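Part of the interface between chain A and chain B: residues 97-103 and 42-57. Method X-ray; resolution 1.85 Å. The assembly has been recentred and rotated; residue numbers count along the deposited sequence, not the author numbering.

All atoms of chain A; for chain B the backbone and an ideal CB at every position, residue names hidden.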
# COMPACT_ATOMS: atom_id res chain seq x y z
N GLY A 97 -0.99 1.21 -24.28
CA GLY A 97 -0.31 0.41 -25.28
C GLY A 97 -0.35 -1.07 -24.92
O GLY A 97 -0.23 -1.93 -25.79
N ALA A 98 -0.52 -1.35 -23.63
CA ALA A 98 -0.60 -2.73 -23.14
C ALA A 98 -2.01 -3.28 -23.31
O ALA A 98 -2.20 -4.46 -23.61
CB ALA A 98 -0.19 -2.79 -21.68
N THR A 99 -3.01 -2.43 -23.10
CA THR A 99 -4.40 -2.83 -23.28
C THR A 99 -5.12 -1.67 -23.93
O THR A 99 -4.77 -0.51 -23.71
CB THR A 99 -5.11 -3.16 -21.94
OG1 THR A 99 -5.29 -1.96 -21.18
CG2 THR A 99 -4.29 -4.17 -21.13
N LYS A 100 -6.12 -1.97 -24.75
CA LYS A 100 -6.89 -0.94 -25.44
C LYS A 100 -7.61 -0.06 -24.42
O LYS A 100 -7.75 1.15 -24.62
CB LYS A 100 -7.92 -1.57 -26.38
CG LYS A 100 -7.35 -2.44 -27.49
CD LYS A 100 -8.47 -3.11 -28.27
CE LYS A 100 -7.94 -4.07 -29.32
NZ LYS A 100 -9.04 -4.77 -30.03
N PHE A 101 -8.06 -0.68 -23.34
CA PHE A 101 -8.77 0.02 -22.28
C PHE A 101 -7.94 1.18 -21.73
O PHE A 101 -8.44 2.29 -21.56
CB PHE A 101 -9.12 -0.97 -21.15
CG PHE A 101 -9.99 -0.39 -20.06
CD1 PHE A 101 -11.11 0.38 -20.36
CD2 PHE A 101 -9.70 -0.65 -18.72
CE1 PHE A 101 -11.93 0.87 -19.35
CE2 PHE A 101 -10.52 -0.16 -17.70
CZ PHE A 101 -11.63 0.61 -18.02
N ARG A 102 -6.66 0.92 -21.46
CA ARG A 102 -5.78 1.95 -20.93
C ARG A 102 -5.45 3.01 -21.97
O ARG A 102 -5.36 4.20 -21.65
CB ARG A 102 -4.50 1.31 -20.39
CG ARG A 102 -4.79 0.38 -19.24
CD ARG A 102 -3.57 -0.29 -18.69
NE ARG A 102 -3.95 -1.16 -17.58
CZ ARG A 102 -3.36 -1.16 -16.39
NH1 ARG A 102 -2.36 -0.33 -16.15
NH2 ARG A 102 -3.79 -1.98 -15.45
N THR A 103 -5.27 2.59 -23.21
CA THR A 103 -4.98 3.52 -24.29
C THR A 103 -6.20 4.41 -24.52
O THR A 103 -6.08 5.63 -24.65
CB THR A 103 -4.66 2.77 -25.60
OG1 THR A 103 -3.55 1.89 -25.39
CG2 THR A 103 -4.31 3.76 -26.71
N UNK B 42 2.31 -6.96 -12.61
CA UNK B 42 1.30 -6.13 -13.23
C UNK B 42 0.02 -6.43 -12.46
O UNK B 42 -0.41 -7.58 -12.37
CB UNK B 42 1.16 -6.40 -14.73
N UNK B 43 -0.55 -5.39 -11.85
CA UNK B 43 -1.79 -5.53 -11.10
C UNK B 43 -2.92 -4.95 -11.94
O UNK B 43 -2.90 -3.77 -12.30
CB UNK B 43 -1.70 -4.84 -9.74
N UNK B 44 -3.90 -5.79 -12.26
CA UNK B 44 -5.04 -5.36 -13.06
C UNK B 44 -6.24 -6.24 -12.75
O UNK B 44 -6.09 -7.44 -12.52
CB UNK B 44 -4.71 -5.40 -14.55
N UNK B 45 -7.43 -5.65 -12.75
CA UNK B 45 -8.64 -6.40 -12.44
C UNK B 45 -9.84 -6.05 -13.31
O UNK B 45 -10.81 -6.80 -13.35
CB UNK B 45 -9.01 -6.18 -10.97
N UNK B 46 -9.79 -4.92 -14.00
CA UNK B 46 -10.92 -4.49 -14.82
C UNK B 46 -11.31 -5.54 -15.86
O UNK B 46 -10.47 -6.01 -16.63
CB UNK B 46 -10.59 -3.17 -15.52
N UNK B 47 -12.58 -5.91 -15.88
CA UNK B 47 -13.05 -6.90 -16.83
C UNK B 47 -12.82 -6.43 -18.26
O UNK B 47 -12.72 -7.25 -19.18
CB UNK B 47 -14.53 -7.20 -16.60
N UNK B 48 -12.72 -5.12 -18.44
CA UNK B 48 -12.49 -4.55 -19.77
C UNK B 48 -11.09 -4.81 -20.32
O UNK B 48 -10.85 -4.61 -21.51
CB UNK B 48 -12.74 -3.04 -19.73
N UNK B 49 -10.17 -5.26 -19.47
CA UNK B 49 -8.81 -5.54 -19.94
C UNK B 49 -8.24 -6.88 -19.47
O UNK B 49 -7.08 -7.18 -19.74
CB UNK B 49 -7.88 -4.42 -19.48
N UNK B 50 -9.04 -7.68 -18.78
CA UNK B 50 -8.55 -8.97 -18.30
C UNK B 50 -7.99 -9.86 -19.40
O UNK B 50 -6.91 -10.43 -19.25
CB UNK B 50 -9.68 -9.71 -17.58
N UNK B 51 -8.72 -9.99 -20.51
CA UNK B 51 -8.24 -10.85 -21.58
C UNK B 51 -6.89 -10.39 -22.13
O UNK B 51 -5.96 -11.19 -22.25
CB UNK B 51 -9.27 -10.90 -22.71
N UNK B 52 -6.77 -9.11 -22.45
CA UNK B 52 -5.52 -8.59 -22.99
C UNK B 52 -4.36 -8.69 -22.01
O UNK B 52 -3.22 -8.96 -22.40
CB UNK B 52 -5.71 -7.13 -23.41
N UNK B 53 -4.64 -8.48 -20.73
CA UNK B 53 -3.59 -8.54 -19.72
C UNK B 53 -3.12 -9.98 -19.46
O UNK B 53 -1.92 -10.23 -19.35
CB UNK B 53 -4.09 -7.91 -18.42
N UNK B 54 -4.06 -10.91 -19.39
CA UNK B 54 -3.71 -12.31 -19.16
C UNK B 54 -2.98 -12.89 -20.37
O UNK B 54 -2.16 -13.79 -20.25
CB UNK B 54 -4.96 -13.13 -18.85
N UNK B 55 -3.29 -12.35 -21.55
CA UNK B 55 -2.65 -12.78 -22.79
C UNK B 55 -1.19 -12.33 -22.74
O UNK B 55 -0.28 -13.03 -23.20
CB UNK B 55 -3.37 -12.21 -24.02
N UNK B 56 -1.00 -11.15 -22.18
CA UNK B 56 0.32 -10.54 -22.06
C UNK B 56 1.17 -11.24 -21.00
O UNK B 56 2.38 -11.40 -21.17
CB UNK B 56 0.18 -9.05 -21.72
N UNK B 57 0.52 -11.67 -19.92
CA UNK B 57 1.19 -12.32 -18.79
C UNK B 57 1.68 -13.74 -19.03
O UNK B 57 1.26 -14.42 -19.96
CB UNK B 57 0.24 -12.34 -17.59

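Position 42 lies on a strand. Its CA-to-CB bond points toward chain A, but no atom of the stretch lies within 5.5 Å of the ideal CB. Many side chains would suit; the residue is Val42(B). Position 43 points away, so chain A does not restrict it. It is Met43(B), and its carbonyl O lies near the plane of the Arg102(A) guanidinium.

At 44 the ideal CB points toward chain A and sits 3.7 Å from Arg102(A) NH2. A small residue fits beside the guanidinium, and Ala44(B) is found. Position 45 points away and is free of chain A; it is His45(B).

At 46 the ideal CB is 3.7 Å from Phe101(A) CE2. A small apolar group suits this approach to the ring. Ala46(B) makes the contact with its CB. Position 47 points away into space free of chain A, where a polar residue is as good as any; it is Glu47(B).

At 48 the ideal CB is 3.8 Å from Phe101(A) CG, over the ring face. Any residue with a CB could pack here. Glu48(B) does so: its CB lies 3.8 Å from the ring centroid, a CH-pi contact.

Position 49 points toward chain A, between Thr99(A) and Phe101(A), with the Arg102(A) side chain within reach. A positive charge and a hydroxyl call for an acceptor, so Glu, Asp or Gln could be considered. Glu49(B) forms a salt bridge, Arg102(A) NE to Glu49(B) OE1 at 2.7 Å. Arg102(A) NH2 donates to Glu49(B) OE2 at 3.0 Å, and Thr99(A) OG1 donates to Glu49(B) OE1 at 2.8 Å. Thr99(A) OG1 also accepts from Arg102(A) N, capping its own helix.

Positions 50 and 51 do not reach chain A. They are Leu50(B) and Glu51(B).

At 52 the CB points toward the start of the chain A helix, where Lys100(A) N is a free donor. An acceptor on a flexible chain, Glu or Gln, would suit. Glu52(B) OE1 accepts from Lys100(A) N at 2.9 Å. A water donates to Glu52(B) OE2 and Glu48(B) O, and accepts from Phe101(A) N.

At 53 the CB points sideways, 4.6 Å from Thr99(A) CG2. A long apolar chain could turn inward. Met53(B) CE lies over one guanidinium face, 3.7 Å from Arg102(A) NE, and also touches Thr99(A) CG2.

Positions 54, 55 and 57 are out of reach: Ile54(B), Arg55(B) and Ala57(B). Position 56 points toward Ala98(A) across a gap that a larger apolar residue can bridge. Leu56(B) CD2 reaches Ala98(A) CB at 3.9 Å.

Chain B, residues 42-57: VMAHAEEELEEMIRLA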
# COMPACT_ATOMS: atom_id res chain seq x y z
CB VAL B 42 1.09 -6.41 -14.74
CG1 VAL B 42 0.67 -7.85 -14.99
CG2 VAL B 42 0.03 -5.45 -15.29
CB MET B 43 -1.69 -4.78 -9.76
CG MET B 43 -1.01 -5.57 -8.64
SD MET B 43 0.68 -6.07 -9.01
CE MET B 43 1.11 -6.92 -7.48
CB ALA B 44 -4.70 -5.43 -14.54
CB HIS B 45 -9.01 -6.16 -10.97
CG HIS B 45 -9.39 -4.74 -10.68
ND1 HIS B 45 -8.47 -3.72 -10.62
CD2 HIS B 45 -10.61 -4.16 -10.50
CE1 HIS B 45 -9.09 -2.57 -10.42
NE2 HIS B 45 -10.39 -2.81 -10.34
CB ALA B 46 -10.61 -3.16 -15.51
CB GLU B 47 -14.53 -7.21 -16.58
CG GLU B 47 -14.75 -8.13 -15.38
CD GLU B 47 -16.20 -8.25 -14.98
OE1 GLU B 47 -17.05 -8.51 -15.86
OE2 GLU B 47 -16.49 -8.09 -13.77
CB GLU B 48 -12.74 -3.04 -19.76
CG GLU B 48 -14.20 -2.64 -19.61
CD GLU B 48 -14.61 -2.44 -18.17
OE1 GLU B 48 -13.97 -3.03 -17.27
OE2 GLU B 48 -15.59 -1.71 -17.93
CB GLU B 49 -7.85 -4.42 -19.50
CG GLU B 49 -7.56 -4.39 -18.01
CD GLU B 49 -6.58 -3.29 -17.62
OE1 GLU B 49 -6.00 -2.65 -18.53
OE2 GLU B 49 -6.37 -3.08 -16.41
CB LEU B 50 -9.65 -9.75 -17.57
CG LEU B 50 -10.04 -9.28 -16.16
CD1 LEU B 50 -11.17 -10.16 -15.63
CD2 LEU B 50 -8.82 -9.37 -15.24
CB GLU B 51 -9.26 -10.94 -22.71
CG GLU B 51 -8.79 -11.79 -23.89
CD GLU B 51 -9.92 -12.53 -24.58
OE1 GLU B 51 -9.98 -13.78 -24.46
OE2 GLU B 51 -10.75 -11.88 -25.24
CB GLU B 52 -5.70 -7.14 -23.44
CG GLU B 52 -6.58 -6.99 -24.66
CD GLU B 52 -6.91 -5.55 -24.96
OE1 GLU B 52 -5.99 -4.78 -25.30
OE2 GLU B 52 -8.10 -5.18 -24.85
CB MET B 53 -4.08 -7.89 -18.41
CG MET B 53 -2.95 -7.37 -17.53
SD MET B 53 -1.94 -6.14 -18.39
CE MET B 53 -2.72 -4.61 -17.85
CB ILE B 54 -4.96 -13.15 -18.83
CG1 ILE B 54 -5.59 -12.63 -17.53
CG2 ILE B 54 -4.59 -14.63 -18.66
CD1 ILE B 54 -6.89 -13.30 -17.16
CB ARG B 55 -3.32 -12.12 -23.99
CG ARG B 55 -4.64 -12.73 -24.42
CD ARG B 55 -5.22 -11.93 -25.57
NE ARG B 55 -6.34 -12.60 -26.23
CZ ARG B 55 -6.89 -12.18 -27.36
NH1 ARG B 55 -6.43 -11.08 -27.95
NH2 ARG B 55 -7.90 -12.85 -27.91
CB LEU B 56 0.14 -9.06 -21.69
CG LEU B 56 0.94 -7.97 -22.39
CD1 LEU B 56 0.97 -8.22 -23.88
CD2 LEU B 56 0.31 -6.62 -22.08
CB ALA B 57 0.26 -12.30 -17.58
O HOH W 1 -8.65 -3.50 -22.97
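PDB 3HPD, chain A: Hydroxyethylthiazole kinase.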